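3-dehydroquinate dehydratase (Aquifex aeolicus, PDB 2EGZ) is a type I dehydroquinase, which forms a Schiff base with 3-dehydroquinate and dehydrates it to 3-dehydroshikimate in the chorismate pathway. Local coordinates at residues 1-6 / 23-28; 54-59 / 83-88. One frame throughout, in Å; residues are numbered along the deposited sequence.

Overall arrangement
From the N terminus the chain runs up strand 2-7, returns through helix 12-22 and enters strand 26-30 beside the first; contact 1 closes this loop. After helix 39-51 comes strand 55-59, and helix 73-80 leads on to strand 86-90, where contact 2 closes a second loop. The two loops follow in series, neither nesting nor crossing. Together they fix four consecutive parallel strands of the TIM barrel, and strands 26-30 and 55-59 join them edge to edge: Val27 N lies 3.0 Å from Lys55 O. Inside the barrel Glu28 OE2 meets Thr59 OG1, while nearer the N-terminal strand ends Leu2 packs on Tyr86.

Contact 1: 1-6 / 23-28; sequences MLIAVP and GADIVE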
loop_
_atom_site.group_PDB
_atom_site.type_symbol
_atom_site.label_atom_id
_atom_site.label_comp_id
_atom_site.label_asym_id
_atom_site.label_seq_id
_atom_site.Cartn_x
_atom_site.Cartn_y
_atom_site.Cartn_z
ATOM N N MET B 1 6.367 -12.587 27.012
ATOM C CA MET B 1 6.431 -12.394 25.540
ATOM C C MET B 1 7.672 -13.050 24.959
ATOM O O MET B 1 8.679 -13.229 25.645
ATOM C CB MET B 1 6.483 -10.911 25.188
ATOM C CG MET B 1 7.822 -10.287 25.500
ATOM S SD MET B 1 7.816 -9.362 27.024
ATOM C CE MET B 1 7.993 -7.703 26.325
ATOM N N LEU B 2 7.597 -13.379 23.678
ATOM C CA LEU B 2 8.711 -13.992 22.975
ATOM C C LEU B 2 9.584 -12.881 22.412
ATOM O O LEU B 2 9.080 -11.829 22.026
ATOM C CB LEU B 2 8.186 -14.871 21.841
ATOM C CG LEU B 2 7.288 -16.026 22.299
ATOM C CD1 LEU B 2 6.815 -16.815 21.081
ATOM C CD2 LEU B 2 8.045 -16.927 23.263
ATOM N N ILE B 3 10.892 -13.118 22.371
ATOM C CA ILE B 3 11.829 -12.129 21.853
ATOM C C ILE B 3 12.393 -12.586 20.520
ATOM O O ILE B 3 12.943 -13.687 20.409
ATOM C CB ILE B 3 13.001 -11.905 22.817
ATOM C CG1 ILE B 3 12.479 -11.447 24.176
ATOM C CG2 ILE B 3 13.951 -10.861 22.241
ATOM C CD1 ILE B 3 13.561 -11.337 25.235
ATOM N N ALA B 4 12.263 -11.733 19.509
ATOM C CA ALA B 4 12.756 -12.057 18.178
ATOM C C ALA B 4 13.811 -11.069 17.713
ATOM O O ALA B 4 13.786 -9.899 18.082
ATOM C CB ALA B 4 11.604 -12.070 17.185
ATOM N N VAL B 5 14.737 -11.555 16.896
ATOM C CA VAL B 5 15.788 -10.708 16.352
ATOM C C VAL B 5 15.885 -10.969 14.855
ATOM O O VAL B 5 15.970 -12.120 14.421
ATOM C CB VAL B 5 17.156 -11.000 17.014
ATOM C CG1 VAL B 5 17.496 -12.472 16.892
ATOM C CG2 VAL B 5 18.241 -10.146 16.368
ATOM N N PRO B 6 15.825 -9.904 14.040
ATOM C CA PRO B 6 15.919 -10.064 12.588
ATOM C C PRO B 6 17.366 -10.275 12.177
ATOM O O PRO B 6 18.279 -9.729 12.795
ATOM C CB PRO B 6 15.382 -8.742 12.062
ATOM C CG PRO B 6 15.832 -7.771 13.116
ATOM C CD PRO B 6 15.456 -8.519 14.385
ATOM N N GLY B 23 19.763 -15.104 24.445
ATOM C CA GLY B 23 18.380 -15.267 24.870
ATOM C C GLY B 23 17.232 -15.080 23.889
ATOM O O GLY B 23 16.080 -14.955 24.312
ATOM N N ALA B 24 17.514 -15.059 22.593
ATOM C CA ALA B 24 16.451 -14.893 21.610
ATOM C C ALA B 24 15.604 -16.161 21.574
ATOM O O ALA B 24 16.131 -17.264 21.716
ATOM C CB ALA B 24 17.041 -14.626 20.235
ATOM N N ASP B 25 14.296 -16.001 21.396
ATOM C CA ASP B 25 13.397 -17.153 21.320
ATOM C C ASP B 25 13.151 -17.425 19.851
ATOM O O ASP B 25 12.922 -18.564 19.436
ATOM C CB ASP B 25 12.046 -16.838 21.967
ATOM C CG ASP B 25 12.157 -16.530 23.436
ATOM O OD1 ASP B 25 12.536 -17.445 24.195
ATOM O OD2 ASP B 25 11.865 -15.376 23.832
ATOM N N ILE B 26 13.198 -16.350 19.072
ATOM C CA ILE B 26 12.930 -16.416 17.646
ATOM C C ILE B 26 13.936 -15.655 16.798
ATOM O O ILE B 26 14.450 -14.619 17.209
ATOM C CB ILE B 26 11.549 -15.795 17.337
ATOM C CG1 ILE B 26 10.452 -16.545 18.088
ATOM C CG2 ILE B 26 11.300 -15.789 15.843
ATOM C CD1 ILE B 26 9.115 -15.840 18.031
ATOM N N VAL B 27 14.212 -16.181 15.609
ATOM C CA VAL B 27 15.081 -15.500 14.662
ATOM C C VAL B 27 14.185 -15.201 13.466
ATOM O O VAL B 27 13.552 -16.101 12.911
ATOM C CB VAL B 27 16.271 -16.375 14.181
ATOM C CG1 VAL B 27 16.890 -15.764 12.922
ATOM C CG2 VAL B 27 17.330 -16.458 15.269
ATOM N N GLU B 28 14.097 -13.934 13.092
ATOM C CA GLU B 28 13.293 -13.572 11.937
ATOM C C GLU B 28 14.210 -13.484 10.727
ATOM O O GLU B 28 15.105 -12.637 10.681
ATOM C CB GLU B 28 12.603 -12.220 12.129
ATOM C CG GLU B 28 11.895 -11.742 10.857
ATOM C CD GLU B 28 11.206 -10.400 11.016
ATOM O OE1 GLU B 28 11.799 -9.503 11.644
ATOM O OE2 GLU B 28 10.079 -10.237 10.496
#
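Four backbone hydrogen bonds join Ile3 and Val5 to residues 25-28. Ile3 O takes two N-H groups in its carbonyl plane, from Asp25 N (2.9 Å) and Ile26 N (3.0 Å). Farther along, Val5 N gives to Ile26 O, and Glu28 N lies 2.9 Å from its acceptor Val5 O; both donors stand above the carbonyl plane. A side-chain bond extends the pairing on the N-terminal side of Ile26: Asp25, with CG anti to the carbonyl carbon (chi1 -63°), brings OD2 to 2.9 Å from Ile3 N in a fairly straight bond (163°) on its anti lone pair. The same oxygen forms a salt bridge with Arg213 of helix 206-217, so backbone and cation share it. An alanine here would probably loosen the start of both strands, since Ile3 N loses its acceptor and Arg213 its carboxylate partner. The parallel pairing is that of a beta-alpha-beta crossover through helix 12-22, the first in this TIM barrel, with Gly23 ending the helix in a Schellman motif. Apolar contacts line both surfaces. Inside the barrel Ala4 CB meets Ile26 CB at 3.7 Å, and the Ile26 tip, CD1, reaches Leu2 CD1 at 3.9 Å, the two side chains crossing obliquely. On the helix side Val5 CG1, in the crowded position between N and carbonyl carbon (chi1 55°), touches Ala24 CB at 4.0 Å. Polar atoms return at the C-terminal end, where Glu28, predicted to bind 3-dehydroquinate, extends from CB with CG anti to its backbone N; OE1 lies 3.7 Å from Pro6 CB, and OE2 is hydrogen-bonded to Thr59, close to the Schiff-base lysine, Lys142.

Contact 2: 54-59 / 83-88; sequences LKTILT and LSDYTD
Strands 55-59 and 86-88 are the two neighbouring parallel strands of a beta-alpha-beta unit of the TIM barrel, linked through helix 73-80. At their N-terminal end Lys55 lies across the carboxylate of Asp85, the two side chains crossing at about a right angle. Lys55 CB sits 3.3 Å from Asp85 OD2, and Lys55 CG, anti to the carbonyl carbon, rests 3.6 Å from Asp85 CG. Lys55 CD is 4.1 Å from Asp85 CG; the chain stays extended to CE and bends only at chi4 (-63°). This turn brings Lys55 NZ back to Asp85 OD1 at 3.4 Å, a salt bridge whose hydrogen bond is weak. The other oxygen is held more firmly: Asp85 OD2 accepts Thr56 N at 2.7 Å through its anti lone pair and is also hydrogen-bonded to His50 of helix 39-51, so the carboxylate is fixed from both sheet and helix. Backbone bonds continue toward the C-terminal ends of the strands, from Tyr86 N to Thr56 O, Leu58 N to Tyr86 O (162° at the hydrogen) and Asp88 N to Leu58 O. Inside the barrel Ile57 CG1 approaches Tyr86 CB at 3.8 Å, while Thr56 O lies in plane at the edge of the tyrosine ring. Nearer those C-terminal ends Asp88 and Thr59 stand side by side; Thr59 OG1 has Glu28 as its partner, and Asp88 bonds to Ser114 and makes a long, weak ion pair with Lys142. Leu58 and Thr87 face outward onto Phe77 of helix 73-80. On the side of the sheet facing the helices two hydroxyls are linked in a row: Thr56 OG1, in the crowded position between N and carbonyl carbon (chi1 61°), donates to Ser84 OG at 2.7 Å, and Ser84 OG donates in turn to Tyr86 O, in its carbonyl plane, at 2.7 Å.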
loop_
_atom_site.group_PDB
_atom_site.type_symbol
_atom_site.label_atom_id
_atom_site.label_comp_id
_atom_site.label_asym_id
_atom_site.label_seq_id
_atom_site.Cartn_x
_atom_site.Cartn_y
_atom_site.Cartn_z
ATOM N N LEU B 54 15.784 -22.712 18.218
ATOM C CA LEU B 54 14.986 -21.486 18.163
ATOM C C LEU B 54 13.894 -21.566 17.114
ATOM O O LEU B 54 13.984 -22.361 16.179
ATOM C CB LEU B 54 15.877 -20.278 17.865
ATOM C CG LEU B 54 16.529 -19.612 19.081
ATOM C CD1 LEU B 54 17.420 -20.612 19.808
ATOM C CD2 LEU B 54 17.321 -18.392 18.627
ATOM N N LYS B 55 12.855 -20.751 17.276
ATOM C CA LYS B 55 11.767 -20.719 16.310
ATOM C C LYS B 55 12.091 -19.696 15.236
ATOM O O LYS B 55 12.962 -18.848 15.423
ATOM C CB LYS B 55 10.448 -20.359 16.986
ATOM C CG LYS B 55 9.866 -21.502 17.797
ATOM C CD LYS B 55 8.557 -21.097 18.443
ATOM C CE LYS B 55 7.921 -22.267 19.171
ATOM N NZ LYS B 55 7.580 -23.369 18.231
ATOM N N THR B 56 11.382 -19.773 14.116
ATOM C CA THR B 56 11.620 -18.867 13.006
ATOM C C THR B 56 10.393 -18.106 12.546
ATOM O O THR B 56 9.259 -18.548 12.725
ATOM C CB THR B 56 12.121 -19.623 11.762
ATOM O OG1 THR B 56 11.117 -20.566 11.350
ATOM C CG2 THR B 56 13.413 -20.358 12.058
ATOM N N ILE B 57 10.647 -16.940 11.960
ATOM C CA ILE B 57 9.614 -16.117 11.353
ATOM C C ILE B 57 10.155 -15.949 9.939
ATOM O O ILE B 57 11.275 -15.467 9.747
ATOM C CB ILE B 57 9.480 -14.711 11.984
ATOM C CG1 ILE B 57 8.871 -14.801 13.384
ATOM C CG2 ILE B 57 8.568 -13.849 11.112
ATOM C CD1 ILE B 57 8.851 -13.469 14.119
ATOM N N LEU B 58 9.376 -16.381 8.957
ATOM C CA LEU B 58 9.772 -16.263 7.560
ATOM C C LEU B 58 9.203 -14.953 7.031
ATOM O O LEU B 58 7.988 -14.824 6.867
ATOM C CB LEU B 58 9.214 -17.438 6.750
ATOM C CG LEU B 58 9.403 -17.392 5.229
ATOM C CD1 LEU B 58 10.888 -17.448 4.889
ATOM C CD2 LEU B 58 8.666 -18.561 4.589
ATOM N N THR B 59 10.081 -13.984 6.786
ATOM C CA THR B 59 9.674 -12.682 6.275
ATOM C C THR B 59 10.377 -12.374 4.963
ATOM O O THR B 59 11.581 -12.571 4.831
ATOM C CB THR B 59 10.011 -11.544 7.262
ATOM O OG1 THR B 59 9.264 -11.720 8.471
ATOM C CG2 THR B 59 9.656 -10.188 6.656
ATOM N N LEU B 83 7.346 -24.946 6.740
ATOM C CA LEU B 83 8.501 -25.304 7.552
ATOM C C LEU B 83 8.933 -24.267 8.582
ATOM O O LEU B 83 9.828 -24.531 9.383
ATOM C CB LEU B 83 9.682 -25.627 6.634
ATOM C CG LEU B 83 9.397 -26.635 5.516
ATOM C CD1 LEU B 83 10.641 -26.792 4.637
ATOM C CD2 LEU B 83 8.978 -27.972 6.119
ATOM N N SER B 84 8.314 -23.093 8.565
ATOM C CA SER B 84 8.669 -22.043 9.511
ATOM C C SER B 84 7.589 -21.937 10.587
ATOM O O SER B 84 6.404 -22.092 10.295
ATOM C CB SER B 84 8.812 -20.707 8.778
ATOM O OG SER B 84 9.269 -19.691 9.650
ATOM N N ASP B 85 7.994 -21.676 11.826
ATOM C CA ASP B 85 7.032 -21.566 12.923
ATOM C C ASP B 85 6.031 -20.453 12.652
ATOM O O ASP B 85 4.845 -20.585 12.960
ATOM C CB ASP B 85 7.768 -21.320 14.236
ATOM C CG ASP B 85 8.803 -22.388 14.519
ATOM O OD1 ASP B 85 8.417 -23.501 14.951
ATOM O OD2 ASP B 85 9.997 -22.122 14.286
ATOM N N TYR B 86 6.519 -19.355 12.080
ATOM C CA TYR B 86 5.675 -18.214 11.724
ATOM C C TYR B 86 6.055 -17.745 10.328
ATOM O O TYR B 86 7.194 -17.917 9.890
ATOM C CB TYR B 86 5.923 -17.002 12.629
ATOM C CG TYR B 86 5.698 -17.183 14.107
ATOM C CD1 TYR B 86 4.473 -16.853 14.690
ATOM C CD2 TYR B 86 6.732 -17.611 14.937
ATOM C CE1 TYR B 86 4.291 -16.935 16.066
ATOM C CE2 TYR B 86 6.561 -17.699 16.308
ATOM C CZ TYR B 86 5.344 -17.357 16.868
ATOM O OH TYR B 86 5.184 -17.406 18.233
ATOM N N THR B 87 5.091 -17.138 9.650
ATOM C CA THR B 87 5.312 -16.532 8.346
ATOM C C THR B 87 4.686 -15.147 8.480
ATOM O O THR B 87 3.539 -15.016 8.917
ATOM C CB THR B 87 4.617 -17.289 7.199
ATOM O OG1 THR B 87 5.298 -18.526 6.952
ATOM C CG2 THR B 87 4.639 -16.444 5.929
ATOM N N ASP B 88 5.453 -14.117 8.147
ATOM C CA ASP B 88 4.963 -12.745 8.226
ATOM C C ASP B 88 4.676 -12.256 6.811
ATOM O O ASP B 88 5.586 -12.154 5.990
ATOM C CB ASP B 88 6.019 -11.842 8.887
ATOM C CG ASP B 88 5.561 -10.392 9.024
ATOM O OD1 ASP B 88 4.880 -9.886 8.105
ATOM O OD2 ASP B 88 5.898 -9.743 10.045
#